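Local coordinates for protein chloroplastic group IIB intron splicing facilitator CRS2, chloroplastic (Zea mays, PDB 1RYB) that is required for splicing group IIB introns in chloroplasts, acting in complexes with CAF1 or CAF2, and has no peptidyl-tRNA hydrolase activity of its own, at residues 56-64 and 86-95; 102-113 and 143-152. All coordinates share one frame; numbering follows the deposited sequence.

Contact 1 of 2, residues 56-64 and 86-95; sequences IQSKSLLGI and EAIGPLAAYY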
ATOM      1  N   ILE A  56      17.683   4.451   0.313  1.00  9.76           N
ATOM      2  CA  ILE A  56      17.137   5.553  -0.448  1.00  9.06           C
ATOM      3  C   ILE A  56      17.380   5.291  -1.918  1.00 16.41           C
ATOM      4  O   ILE A  56      18.526   5.169  -2.318  1.00 12.00           O
ATOM      5  CB  ILE A  56      17.761   6.891  -0.027  1.00 11.54           C
ATOM      6  CG1 ILE A  56      17.120   7.266   1.363  1.00 11.83           C
ATOM      7  CG2 ILE A  56      17.416   7.940  -1.128  1.00  9.38           C
ATOM      8  CD1 ILE A  56      17.678   8.528   2.035  1.00 13.33           C
ATOM      9  N   GLN A  57      16.318   5.191  -2.746  1.00 13.51           N
ATOM     10  CA  GLN A  57      16.485   4.891  -4.152  1.00 11.51           C
ATOM     11  C   GLN A  57      15.219   5.213  -4.883  1.00 12.26           C
ATOM     12  O   GLN A  57      14.128   5.020  -4.326  1.00 11.79           O
ATOM     13  CB  GLN A  57      16.768   3.369  -4.278  1.00 12.25           C
ATOM     14  CG  GLN A  57      17.113   2.843  -5.720  1.00 13.78           C
ATOM     15  CD  GLN A  57      17.181   1.327  -5.844  1.00 16.89           C
ATOM     16  OE1 GLN A  57      17.044   0.582  -4.881  1.00 17.79           O
ATOM     17  NE2 GLN A  57      17.453   0.866  -7.047  1.00 19.22           N
ATOM     18  N   SER A  58      15.345   5.722  -6.098  1.00 10.60           N
ATOM     19  CA  SER A  58      14.151   5.982  -6.948  1.00 13.75           C
ATOM     20  C   SER A  58      12.982   6.704  -6.221  1.00 14.84           C
ATOM     21  O   SER A  58      11.828   6.232  -6.210  1.00 13.40           O
ATOM     22  CB  SER A  58      13.602   4.644  -7.494  0.50 10.82           C
ATOM     23  OG  SER A  58      12.606   4.912  -8.489  0.50 12.82           O
ATOM     24  N   LYS A  59      13.307   7.825  -5.581  1.00 14.68           N
ATOM     25  CA  LYS A  59      12.328   8.676  -4.858  1.00 11.92           C
ATOM     26  C   LYS A  59      11.636   7.946  -3.770  1.00 12.42           C
ATOM     27  O   LYS A  59      10.549   8.361  -3.401  1.00 13.66           O
ATOM     28  CB  LYS A  59      11.226   9.077  -5.838  1.00 12.54           C
ATOM     29  CG  LYS A  59      11.718   9.837  -7.083  1.00 21.72           C
ATOM     30  CD  LYS A  59      10.557  10.292  -7.984  1.00 18.87           C
ATOM     31  CE  LYS A  59      10.905  11.504  -8.826  1.00 29.67           C
ATOM     32  NZ  LYS A  59      12.039  11.188  -9.707  1.00 38.41           N
ATOM     33  N   SER A  60      12.275   6.916  -3.174  1.00  8.45           N
ATOM     34  CA  SER A  60      11.605   6.146  -2.141  1.00  7.64           C
ATOM     35  C   SER A  60      12.520   5.824  -0.997  1.00  8.25           C
ATOM     36  O   SER A  60      13.726   5.913  -1.116  1.00 10.87           O
ATOM     37  CB  SER A  60      11.231   4.765  -2.740  1.00 11.70           C
ATOM     38  OG  SER A  60      10.349   4.965  -3.870  1.00 13.67           O
ATOM     39  N   LEU A  61      11.912   5.352   0.034  1.00  8.67           N
ATOM     40  CA  LEU A  61      12.550   4.648   1.136  1.00  8.60           C
ATOM     41  C   LEU A  61      12.200   3.188   0.871  1.00 14.89           C
ATOM     42  O   LEU A  61      11.045   2.870   0.546  1.00 13.75           O
ATOM     43  CB  LEU A  61      11.946   5.003   2.520  1.00 11.13           C
ATOM     44  CG  LEU A  61      12.622   6.159   3.155  1.00 25.89           C
ATOM     45  CD1 LEU A  61      11.853   6.501   4.444  1.00 22.04           C
ATOM     46  CD2 LEU A  61      14.083   5.745   3.427  1.00 24.60           C
ATOM     47  N   LEU A  62      13.181   2.276   0.975  1.00  8.59           N
ATOM     48  CA  LEU A  62      12.805   0.901   0.803  1.00  9.36           C
ATOM     49  C   LEU A  62      13.681   0.045   1.650  1.00 16.42           C
ATOM     50  O   LEU A  62      14.737   0.506   2.124  1.00 11.53           O
ATOM     51  CB  LEU A  62      12.812   0.432  -0.667  1.00  9.05           C
ATOM     52  CG  LEU A  62      14.168   0.501  -1.353  1.00 13.16           C
ATOM     53  CD1 LEU A  62      14.941  -0.850  -1.255  1.00 14.46           C
ATOM     54  CD2 LEU A  62      14.033   0.861  -2.834  1.00 13.01           C
ATOM     55  N   GLY A  63      13.291  -1.218   1.751  1.00 16.39           N
ATOM     56  CA  GLY A  63      14.079  -2.272   2.453  1.00 11.60           C
ATOM     57  C   GLY A  63      13.990  -3.561   1.661  1.00 12.15           C
ATOM     58  O   GLY A  63      12.963  -3.866   1.036  1.00 13.98           O
ATOM     59  N   ILE A  64      15.024  -4.332   1.761  1.00 10.81           N
ATOM     60  CA  ILE A  64      15.075  -5.571   1.040  1.00 14.67           C
ATOM     61  C   ILE A  64      15.158  -6.736   2.013  1.00 23.08           C
ATOM     62  O   ILE A  64      15.902  -6.706   3.019  1.00 17.00           O
ATOM     63  CB  ILE A  64      16.313  -5.490   0.211  1.00 29.93           C
ATOM     64  CG1 ILE A  64      16.114  -4.544  -1.012  1.00 31.71           C
ATOM     65  CG2 ILE A  64      16.750  -6.874  -0.209  1.00 26.82           C
ATOM     66  CD1 ILE A  64      17.431  -4.006  -1.611  1.00 37.35           C
ATOM     67  N   GLU A  86       6.076   7.368 -10.316  1.00 12.01           N
ATOM     68  CA  GLU A  86       7.413   7.810 -10.639  1.00 13.28           C
ATOM     69  C   GLU A  86       8.437   7.087  -9.834  1.00 16.71           C
ATOM     70  O   GLU A  86       9.554   6.950 -10.283  1.00 14.56           O
ATOM     71  CB  GLU A  86       7.602   9.355 -10.455  1.00 19.48           C
ATOM     72  CG  GLU A  86       6.750  10.072 -11.522  1.00 15.76           C
ATOM     73  CD  GLU A  86       6.914  11.558 -11.557  1.00 23.01           C
ATOM     74  OE1 GLU A  86       6.129  12.248 -12.123  1.00 24.70           O
ATOM     75  OE2 GLU A  86       7.841  12.043 -10.781  1.00 19.76           O
ATOM     76  N   ALA A  87       8.077   6.712  -8.578  1.00 13.96           N
ATOM     77  CA  ALA A  87       8.977   5.965  -7.718  1.00 17.46           C
ATOM     78  C   ALA A  87       8.900   4.438  -8.016  1.00 19.64           C
ATOM     79  O   ALA A  87       9.920   3.742  -8.141  1.00 17.72           O
ATOM     80  CB  ALA A  87       8.565   6.169  -6.262  1.00 15.33           C
ATOM     81  N   ILE A  88       7.650   3.883  -8.111  1.00 12.00           N
ATOM     82  CA  ILE A  88       7.467   2.466  -8.238  1.00  9.27           C
ATOM     83  C   ILE A  88       7.874   1.875  -9.581  1.00 16.71           C
ATOM     84  O   ILE A  88       8.447   0.781  -9.645  1.00 16.54           O
ATOM     85  CB  ILE A  88       6.057   2.102  -7.824  1.00 14.81           C
ATOM     86  CG1 ILE A  88       5.905   2.339  -6.306  1.00 13.00           C
ATOM     87  CG2 ILE A  88       5.752   0.646  -8.195  1.00 13.91           C
ATOM     88  CD1 ILE A  88       4.451   2.650  -5.918  1.00 16.69           C
ATOM     89  N   GLY A  89       7.554   2.556 -10.687  1.00 13.97           N
ATOM     90  CA  GLY A  89       7.930   1.983 -11.995  1.00 10.11           C
ATOM     91  C   GLY A  89       9.391   1.654 -12.085  1.00 10.82           C
ATOM     92  O   GLY A  89       9.760   0.564 -12.459  1.00 15.37           O
ATOM     93  N   PRO A  90      10.256   2.643 -11.804  1.00 15.94           N
ATOM     94  CA  PRO A  90      11.666   2.414 -11.911  1.00 15.33           C
ATOM     95  C   PRO A  90      12.173   1.331 -10.999  1.00 24.71           C
ATOM     96  O   PRO A  90      13.149   0.648 -11.346  1.00 15.23           O
ATOM     97  CB  PRO A  90      12.386   3.755 -11.725  1.00 11.38           C
ATOM     98  CG  PRO A  90      11.339   4.760 -12.195  1.00 17.00           C
ATOM     99  CD  PRO A  90      10.011   4.121 -11.825  1.00 14.49           C
ATOM    100  N   LEU A  91      11.587   1.215  -9.826  1.00 11.33           N
ATOM    101  CA  LEU A  91      12.022   0.151  -8.924  1.00 10.28           C
ATOM    102  C   LEU A  91      11.682  -1.267  -9.497  1.00 11.72           C
ATOM    103  O   LEU A  91      12.440  -2.236  -9.361  1.00 14.71           O
ATOM    104  CB  LEU A  91      11.334   0.316  -7.532  1.00 11.32           C
ATOM    105  CG  LEU A  91      11.971   1.457  -6.702  1.00 15.57           C
ATOM    106  CD1 LEU A  91      11.118   1.812  -5.408  1.00 15.76           C
ATOM    107  CD2 LEU A  91      13.477   1.125  -6.396  1.00 15.58           C
ATOM    108  N   ALA A  92      10.482  -1.409 -10.033  1.00  9.37           N
ATOM    109  CA  ALA A  92      10.088  -2.702 -10.559  1.00 11.49           C
ATOM    110  C   ALA A  92      11.047  -3.114 -11.691  1.00 10.71           C
ATOM    111  O   ALA A  92      11.355  -4.304 -11.916  1.00 14.69           O
ATOM    112  CB  ALA A  92       8.657  -2.615 -11.133  1.00 16.65           C
ATOM    113  N   ALA A  93      11.489  -2.083 -12.436  1.00 18.74           N
ATOM    114  CA  ALA A  93      12.398  -2.308 -13.575  1.00 17.94           C
ATOM    115  C   ALA A  93      13.758  -2.710 -13.059  1.00 13.47           C
ATOM    116  O   ALA A  93      14.267  -3.757 -13.393  1.00 14.35           O
ATOM    117  CB  ALA A  93      12.443  -1.100 -14.589  1.00 17.19           C
ATOM    118  N   TYR A  94      14.254  -1.945 -12.100  1.00 14.28           N
ATOM    119  CA  TYR A  94      15.542  -2.237 -11.508  1.00 20.46           C
ATOM    120  C   TYR A  94      15.643  -3.618 -10.953  1.00 19.68           C
ATOM    121  O   TYR A  94      16.639  -4.315 -11.152  1.00 17.49           O
ATOM    122  CB  TYR A  94      15.911  -1.174 -10.434  1.00 27.22           C
ATOM    123  CG  TYR A  94      17.330  -1.238  -9.859  1.00 15.71           C
ATOM    124  CD1 TYR A  94      18.320  -0.345 -10.257  1.00 14.63           C
ATOM    125  CD2 TYR A  94      17.650  -2.205  -8.906  1.00 19.61           C
ATOM    126  CE1 TYR A  94      19.607  -0.440  -9.730  1.00 14.18           C
ATOM    127  CE2 TYR A  94      18.909  -2.266  -8.330  1.00 16.31           C
ATOM    128  CZ  TYR A  94      19.905  -1.394  -8.780  1.00 20.28           C
ATOM    129  OH  TYR A  94      21.163  -1.456  -8.222  1.00 27.00           O
ATOM    130  N   TYR A  95      14.648  -3.991 -10.161  1.00 12.30           N
ATOM    131  CA  TYR A  95      14.694  -5.262  -9.453  1.00 12.84           C
ATOM    132  C   TYR A  95      14.045  -6.437 -10.229  1.00 20.53           C
ATOM    133  O   TYR A  95      13.852  -7.529  -9.640  1.00 19.50           O
ATOM    134  CB  TYR A  95      14.025  -5.043  -8.089  1.00 12.17           C
ATOM    135  CG  TYR A  95      14.905  -4.203  -7.178  1.00 13.67           C
ATOM    136  CD1 TYR A  95      14.633  -2.865  -6.875  1.00 14.89           C
ATOM    137  CD2 TYR A  95      16.056  -4.777  -6.644  1.00 14.53           C
ATOM    138  CE1 TYR A  95      15.485  -2.128  -6.045  1.00 16.42           C
ATOM    139  CE2 TYR A  95      16.905  -4.073  -5.784  1.00 13.63           C
ATOM    140  CZ  TYR A  95      16.642  -2.736  -5.533  1.00 19.59           C
ATOM    141  OH  TYR A  95      17.550  -2.072  -4.743  1.00 14.53           O
TER
HETATM  142  O   HOH W   1      12.569   7.351  -9.894  1.00 40.42           O
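Gln57 reaches from the base of a hairpin turn across Leu91 to Tyr94 and Tyr95, showing how one extended amide can serve several neighbours. From CB its chain leaves with CG anti to the backbone N (chi1 -175°) and stays straight beyond, which carries the amide to the C-terminal end of helix 84-94. CG and CD slide past the CD2 methyl of Leu91, with CD 3.8 Å from Leu91 CD2. At the tip the two amide atoms part company. OE1 accepts the hydroxyl proton of Tyr95 OH at 2.7 Å, in the carbonyl plane and on a lone pair. NE2 sits 3.3 Å above the plane of the Tyr94 ring, over its centre, with the amide nearly upright on that face (planes 84° apart). Together these contacts probably restrain the amide from turning over.

Beside it, in the conformer described here, Ser58 OG donates to Ala87 O at 3.0 Å, and water 1 joins it to Glu86 O. Next to these polar links, Leu91 CD2 meets Leu62 CD2 tip to tip at 3.6 Å, and Ser60 OG lies 3.2 Å from Ala87 CB. Val75 backs both Leu91 and Ser60 from strand 70-77. The arrangement is a beta hairpin with a two-residue loop (Ser58 and Lys59, type I' turn from Gln57 to Ser60), laid against helix 84-94 at the margin of the mixed sheet of the peptidyl-tRNA hydrolase fold.

Contact 2 of 2, residues 102-113 and 143-152; sequences ILLIYDDTSLPN and FPRLSIGIGS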
ATOM      1  N   ILE A 102       3.782  -6.904  -8.152  1.00  9.42           N
ATOM      2  CA  ILE A 102       3.851  -5.538  -7.681  1.00  6.55           C
ATOM      3  C   ILE A 102       2.604  -5.325  -6.875  1.00 15.20           C
ATOM      4  O   ILE A 102       1.510  -5.162  -7.450  1.00 13.58           O
ATOM      5  CB  ILE A 102       3.851  -4.543  -8.841  1.00  8.09           C
ATOM      6  CG1 ILE A 102       5.088  -4.799  -9.760  1.00 10.40           C
ATOM      7  CG2 ILE A 102       3.884  -3.116  -8.271  1.00 10.08           C
ATOM      8  CD1 ILE A 102       5.090  -3.917 -10.987  1.00 12.71           C
ATOM      9  N   LEU A 103       2.753  -5.351  -5.505  1.00  9.95           N
ATOM     10  CA  LEU A 103       1.595  -5.242  -4.631  1.00  7.60           C
ATOM     11  C   LEU A 103       1.454  -3.827  -4.162  1.00 11.82           C
ATOM     12  O   LEU A 103       2.336  -3.311  -3.465  1.00 12.32           O
ATOM     13  CB  LEU A 103       1.736  -6.210  -3.438  1.00  8.04           C
ATOM     14  CG  LEU A 103       0.716  -6.113  -2.314  1.00  8.86           C
ATOM     15  CD1 LEU A 103      -0.689  -6.469  -2.846  1.00 15.50           C
ATOM     16  CD2 LEU A 103       1.105  -7.198  -1.298  1.00  8.75           C
ATOM     17  N   LEU A 104       0.259  -3.237  -4.464  1.00  9.32           N
ATOM     18  CA  LEU A 104      -0.015  -1.892  -3.975  1.00 10.60           C
ATOM     19  C   LEU A 104      -0.924  -1.938  -2.779  1.00 10.18           C
ATOM     20  O   LEU A 104      -1.952  -2.591  -2.805  1.00 11.39           O
ATOM     21  CB  LEU A 104      -0.676  -0.927  -5.025  1.00 15.11           C
ATOM     22  CG  LEU A 104       0.317  -0.135  -5.828  1.00  9.05           C
ATOM     23  CD1 LEU A 104       0.915   0.997  -5.021  1.00 10.85           C
ATOM     24  CD2 LEU A 104       1.399  -1.050  -6.445  1.00 10.83           C
ATOM     25  N   ILE A 105      -0.577  -1.160  -1.741  1.00  8.75           N
ATOM     26  CA  ILE A 105      -1.353  -1.062  -0.499  1.00  9.30           C
ATOM     27  C   ILE A 105      -1.776   0.395  -0.287  1.00  8.74           C
ATOM     28  O   ILE A 105      -0.904   1.268  -0.233  1.00  8.33           O
ATOM     29  CB  ILE A 105      -0.531  -1.637   0.693  1.00  9.36           C
ATOM     30  CG1 ILE A 105      -0.024  -3.028   0.310  1.00  5.09           C
ATOM     31  CG2 ILE A 105      -1.431  -1.697   1.966  1.00 11.54           C
ATOM     32  CD1 ILE A 105       0.546  -3.754   1.550  1.00 12.51           C
ATOM     33  N   TYR A 106      -3.078   0.663  -0.092  1.00  9.18           N
ATOM     34  CA  TYR A 106      -3.490   2.093  -0.033  1.00  5.42           C
ATOM     35  C   TYR A 106      -4.860   2.261   0.602  1.00  7.25           C
ATOM     36  O   TYR A 106      -5.530   1.279   0.868  1.00  9.69           O
ATOM     37  CB  TYR A 106      -3.530   2.642  -1.509  1.00  8.46           C
ATOM     38  CG  TYR A 106      -4.645   1.910  -2.311  1.00 14.09           C
ATOM     39  CD1 TYR A 106      -5.940   2.424  -2.370  1.00 13.64           C
ATOM     40  CD2 TYR A 106      -4.468   0.647  -2.866  1.00 20.14           C
ATOM     41  CE1 TYR A 106      -6.941   1.763  -3.076  1.00 17.72           C
ATOM     42  CE2 TYR A 106      -5.505  -0.119  -3.427  1.00 18.54           C
ATOM     43  CZ  TYR A 106      -6.746   0.488  -3.595  1.00 21.09           C
ATOM     44  OH  TYR A 106      -7.823  -0.194  -4.175  1.00 31.85           O
ATOM     45  N   ASP A 107      -5.204   3.500   0.918  1.00  9.32           N
ATOM     46  CA  ASP A 107      -6.524   3.846   1.571  1.00 11.49           C
ATOM     47  C   ASP A 107      -7.641   3.787   0.563  1.00 14.13           C
ATOM     48  O   ASP A 107      -7.508   4.287  -0.552  1.00 12.40           O
ATOM     49  CB  ASP A 107      -6.482   5.265   2.157  1.00 10.65           C
ATOM     50  CG  ASP A 107      -5.889   6.223   1.171  1.00 13.25           C
ATOM     51  OD1 ASP A 107      -4.827   6.048   0.554  1.00 14.30           O
ATOM     52  OD2 ASP A 107      -6.635   7.241   0.976  1.00 11.15           O
ATOM     53  N   ASP A 108      -8.757   3.230   0.930  1.00 11.04           N
ATOM     54  CA  ASP A 108      -9.849   3.154  -0.063  1.00 11.13           C
ATOM     55  C   ASP A 108     -11.139   3.685   0.550  1.00 10.15           C
ATOM     56  O   ASP A 108     -11.639   3.174   1.557  1.00 16.36           O
ATOM     57  CB  ASP A 108      -9.982   1.748  -0.576  1.00 11.80           C
ATOM     58  CG  ASP A 108     -11.047   1.549  -1.593  1.00 25.65           C
ATOM     59  OD1 ASP A 108     -11.967   2.324  -1.747  1.00 18.52           O
ATOM     60  OD2 ASP A 108     -10.941   0.385  -2.182  1.00 27.06           O
ATOM     61  N   THR A 109     -11.572   4.850   0.077  1.00 14.46           N
ATOM     62  CA  THR A 109     -12.774   5.510   0.717  1.00 16.66           C
ATOM     63  C   THR A 109     -14.083   4.773   0.347  1.00 28.45           C
ATOM     64  O   THR A 109     -15.148   5.103   0.798  1.00 25.68           O
ATOM     65  CB  THR A 109     -12.941   7.004   0.329  1.00 18.89           C
ATOM     66  OG1 THR A 109     -13.041   7.068  -1.036  1.00 35.72           O
ATOM     67  CG2 THR A 109     -11.750   7.811   0.713  1.00 19.14           C
ATOM     68  N   SER A 110     -13.990   3.762  -0.467  1.00 21.78           N
ATOM     69  CA  SER A 110     -15.185   3.043  -0.894  1.00 19.58           C
ATOM     70  C   SER A 110     -15.509   1.837  -0.035  1.00 20.36           C
ATOM     71  O   SER A 110     -16.532   1.194  -0.211  1.00 22.05           O
ATOM     72  CB  SER A 110     -15.086   2.694  -2.380  1.00 23.29           C
ATOM     73  OG  SER A 110     -14.465   1.429  -2.500  1.00 23.43           O
ATOM     74  N   LEU A 111     -14.693   1.603   0.963  1.00 13.33           N
ATOM     75  CA  LEU A 111     -14.878   0.536   1.891  1.00 13.81           C
ATOM     76  C   LEU A 111     -14.965   1.121   3.247  1.00 13.27           C
ATOM     77  O   LEU A 111     -14.311   2.111   3.534  1.00 14.77           O
ATOM     78  CB  LEU A 111     -13.664  -0.404   1.881  1.00 16.15           C
ATOM     79  CG  LEU A 111     -13.507  -1.152   0.586  1.00 20.33           C
ATOM     80  CD1 LEU A 111     -12.176  -1.876   0.641  1.00 16.94           C
ATOM     81  CD2 LEU A 111     -14.604  -2.203   0.495  1.00 22.37           C
ATOM     82  N   PRO A 112     -15.661   0.499   4.122  1.00 15.12           N
ATOM     83  CA  PRO A 112     -15.741   1.026   5.482  1.00 11.31           C
ATOM     84  C   PRO A 112     -14.382   1.023   6.239  1.00 27.21           C
ATOM     85  O   PRO A 112     -13.487   0.202   6.053  1.00 16.99           O
ATOM     86  CB  PRO A 112     -16.779   0.120   6.233  1.00 13.12           C
ATOM     87  CG  PRO A 112     -17.618  -0.547   5.133  1.00 19.96           C
ATOM     88  CD  PRO A 112     -16.732  -0.507   3.864  1.00 24.63           C
ATOM     89  N   ASN A 113     -14.269   1.906   7.205  1.00 13.53           N
ATOM     90  CA  ASN A 113     -13.068   1.957   7.935  1.00 12.17           C
ATOM     91  C   ASN A 113     -12.585   0.641   8.475  1.00 16.83           C
ATOM     92  O   ASN A 113     -13.232  -0.074   9.297  1.00 15.28           O
ATOM     93  CB  ASN A 113     -13.147   3.022   9.058  1.00 12.65           C
ATOM     94  CG  ASN A 113     -11.823   3.320   9.698  1.00 15.37           C
ATOM     95  OD1 ASN A 113     -11.075   4.178   9.240  1.00 15.53           O
ATOM     96  ND2 ASN A 113     -11.634   2.754  10.864  1.00 13.62           N
ATOM     97  N   PHE A 143      -2.112  -5.782 -11.564  1.00 16.26           N
ATOM     98  CA  PHE A 143      -1.254  -5.977 -10.427  1.00 19.25           C
ATOM     99  C   PHE A 143      -2.135  -6.110  -9.176  1.00 16.41           C
ATOM    100  O   PHE A 143      -3.181  -5.517  -9.087  1.00 13.04           O
ATOM    101  CB  PHE A 143      -0.152  -4.884 -10.294  1.00 13.88           C
ATOM    102  CG  PHE A 143      -0.684  -3.488 -10.204  1.00 17.34           C
ATOM    103  CD1 PHE A 143      -1.011  -2.919  -8.971  1.00 14.37           C
ATOM    104  CD2 PHE A 143      -0.897  -2.747 -11.367  1.00 18.35           C
ATOM    105  CE1 PHE A 143      -1.521  -1.625  -8.875  1.00 15.07           C
ATOM    106  CE2 PHE A 143      -1.423  -1.457 -11.292  1.00 15.77           C
ATOM    107  CZ  PHE A 143      -1.742  -0.904 -10.046  1.00 21.15           C
ATOM    108  N   PRO A 144      -1.707  -6.861  -8.200  1.00 13.85           N
ATOM    109  CA  PRO A 144      -2.496  -6.998  -7.001  1.00 14.12           C
ATOM    110  C   PRO A 144      -2.504  -5.733  -6.089  1.00 18.15           C
ATOM    111  O   PRO A 144      -1.531  -5.013  -6.007  1.00 10.89           O
ATOM    112  CB  PRO A 144      -1.850  -8.132  -6.215  1.00 10.14           C
ATOM    113  CG  PRO A 144      -0.448  -8.210  -6.769  1.00 10.50           C
ATOM    114  CD  PRO A 144      -0.486  -7.681  -8.169  1.00 16.35           C
ATOM    115  N   ARG A 145      -3.637  -5.567  -5.369  1.00 11.47           N
ATOM    116  CA  ARG A 145      -3.836  -4.458  -4.464  1.00 10.09           C
ATOM    117  C   ARG A 145      -4.459  -4.915  -3.237  1.00  8.76           C
ATOM    118  O   ARG A 145      -5.459  -5.630  -3.265  1.00 12.11           O
ATOM    119  CB  ARG A 145      -4.850  -3.441  -4.984  1.00 19.82           C
ATOM    120  CG  ARG A 145      -4.661  -2.982  -6.391  1.00 27.61           C
ATOM    121  CD  ARG A 145      -5.376  -3.878  -7.353  1.00 17.92           C
ATOM    122  NE  ARG A 145      -4.991  -3.499  -8.711  1.00 16.77           N
ATOM    123  CZ  ARG A 145      -5.538  -2.503  -9.354  1.00 25.46           C
ATOM    124  NH1 ARG A 145      -6.521  -1.776  -8.797  1.00 14.90           N
ATOM    125  NH2 ARG A 145      -5.121  -2.231 -10.592  1.00 29.20           N
ATOM    126  N   LEU A 146      -4.040  -4.312  -2.123  1.00  7.19           N
ATOM    127  CA  LEU A 146      -4.704  -4.524  -0.852  1.00  7.14           C
ATOM    128  C   LEU A 146      -5.275  -3.178  -0.457  1.00  8.95           C
ATOM    129  O   LEU A 146      -4.536  -2.208  -0.165  1.00  8.76           O
ATOM    130  CB  LEU A 146      -3.755  -5.003   0.256  1.00 10.03           C
ATOM    131  CG  LEU A 146      -4.421  -5.185   1.617  1.00 13.74           C
ATOM    132  CD1 LEU A 146      -5.371  -6.392   1.628  1.00 12.10           C
ATOM    133  CD2 LEU A 146      -3.332  -5.363   2.669  1.00 12.33           C
ATOM    134  N   SER A 147      -6.642  -3.072  -0.509  1.00 13.54           N
ATOM    135  CA  SER A 147      -7.315  -1.810  -0.168  1.00 15.69           C
ATOM    136  C   SER A 147      -7.513  -1.811   1.321  1.00 14.96           C
ATOM    137  O   SER A 147      -7.898  -2.862   1.883  1.00 14.30           O
ATOM    138  CB  SER A 147      -8.739  -1.728  -0.797  1.00 12.07           C
ATOM    139  OG  SER A 147      -8.655  -1.703  -2.201  1.00 21.85           O
ATOM    140  N   ILE A 148      -7.270  -0.671   1.953  1.00 11.09           N
ATOM    141  CA  ILE A 148      -7.501  -0.499   3.381  1.00  8.70           C
ATOM    142  C   ILE A 148      -8.638   0.520   3.526  1.00 11.53           C
ATOM    143  O   ILE A 148      -8.427   1.687   3.246  1.00 11.49           O
ATOM    144  CB  ILE A 148      -6.279   0.030   4.161  1.00 11.70           C
ATOM    145  CG1 ILE A 148      -5.190  -1.008   4.091  1.00 11.45           C
ATOM    146  CG2 ILE A 148      -6.665   0.212   5.612  1.00  9.97           C
ATOM    147  CD1 ILE A 148      -3.820  -0.454   4.500  1.00 11.92           C
ATOM    148  N   GLY A 149      -9.869   0.036   3.908  1.00 11.94           N
ATOM    149  CA  GLY A 149     -11.011   0.941   3.955  1.00 11.03           C
ATOM    150  C   GLY A 149     -10.815   2.058   4.950  1.00 14.45           C
ATOM    151  O   GLY A 149     -10.320   1.889   6.063  1.00 13.71           O
ATOM    152  N   ILE A 150     -11.219   3.223   4.526  1.00 12.06           N
ATOM    153  CA  ILE A 150     -11.235   4.407   5.425  1.00 18.80           C
ATOM    154  C   ILE A 150     -12.652   5.114   5.481  1.00 18.09           C
ATOM    155  O   ILE A 150     -12.839   6.089   6.181  1.00 18.00           O
ATOM    156  CB  ILE A 150     -10.112   5.423   5.102  1.00 14.26           C
ATOM    157  CG1 ILE A 150     -10.235   5.995   3.647  1.00 13.56           C
ATOM    158  CG2 ILE A 150      -8.752   4.765   5.356  1.00 10.66           C
ATOM    159  CD1 ILE A 150      -9.519   7.348   3.456  1.00  9.94           C
ATOM    160  N   GLY A 151     -13.602   4.597   4.717  1.00 18.52           N
ATOM    161  CA  GLY A 151     -14.959   5.136   4.616  1.00 24.04           C
ATOM    162  C   GLY A 151     -14.981   6.452   3.888  1.00 27.84           C
ATOM    163  O   GLY A 151     -13.984   6.859   3.390  1.00 17.32           O
ATOM    164  N   SER A 152     -16.139   7.148   3.839  1.00 16.78           N
ATOM    165  CA  SER A 152     -16.170   8.428   3.224  1.00 15.52           C
ATOM    166  C   SER A 152     -16.140   9.478   4.317  1.00 14.76           C
ATOM    167  O   SER A 152     -16.352   9.154   5.510  1.00 19.92           O
ATOM    168  CB  SER A 152     -17.388   8.675   2.306  1.00 31.08           C
ATOM    169  OG  SER A 152     -17.736   7.530   1.537  0.50 15.50           O
TER
HETATM  170  O   HOH W   2      -7.997  -1.675  -6.521  1.00 30.27           O
HETATM  171  O   HOH W   3     -17.811   4.745   1.441  1.00 35.16           O
HETATM  172  O   HOH W   4     -16.343   7.998  -0.817  1.00 43.55           O
HETATM  173  O   HOH W   5     -11.490   6.609   8.382  1.00 16.62           O
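Tyr106 and Ser147 meet because of their first torsions: the tyrosine takes chi1 65°, its CG between the backbone N and the carbonyl carbon, and Ser147 holds OG beside its own backbone N (chi1 -65°). The ring thus leans over its neighbouring strand, with Ser147 CA over one face and Arg145 CB at its edge, and its OH comes 2.6 Å from Ser147 OG. Asp108 brings OD2 to 3.1 Å from the same Ser147 OG. Water 2 continues the chain of polar atoms from Tyr106 OH to Arg145 NH1.

The other carboxylate oxygen, Asp108 OD1, closes an Asx turn by accepting Ser110 N at 2.8 Å, and it also takes Ser110 OG from the same face of its plane. With an alanine in place of this aspartate, both Ser110 donors would probably lose this acceptor and Ser147 OG a neighbour, leaving the turn after the strand freer to shift.

The backbones of the two strands form a parallel ladder, from Leu104 N bonded to Pro144 O through to Ile150 N bonded to Asp108 O. The loop after strand 102-108 folds back against Gly149, where the lack of a side chain leaves room for Pro112 O and Leu111 CB. On the opposite face, Ile105 CG2 packs on Ile148 CD1 at 3.7 Å, covered by Met41 of helix 37-48. Asp107 shares that face, with Ile150 CD1 3.8 Å from Asp107 OD2.

Chemically, then, the two adjacent aspartates have separate tasks: Asp108 organises a turn, whereas Asp107 hydrogen-bonds His35 and His127, consistent with the Asp-His pairing of the peptidyl-tRNA hydrolase active site, although this protein lacks that activity.

From the N terminus the chain lays down strand 18-22 and helix 37-48 before reaching the hairpin of contact 1. That contact closes a loop of 21 residues, about half strand, when helix 84-94 returns to the hairpin. Strand 102-108 follows, and contact 2 closes a loop of 29 residues, holding strand 116-119 and helix 128-136, between its two segments. The loops lie in series, neither nesting nor crossing. The centres of the two contacts are about 21 Å apart, on opposite sides of the chain's centre, yet the contacts touch where Ala92 and Ile88 pack on Ile102 and Leu104. Contact 1 ties the helix to one sheet margin; contact 2 joins two neighbouring strands nearer the other.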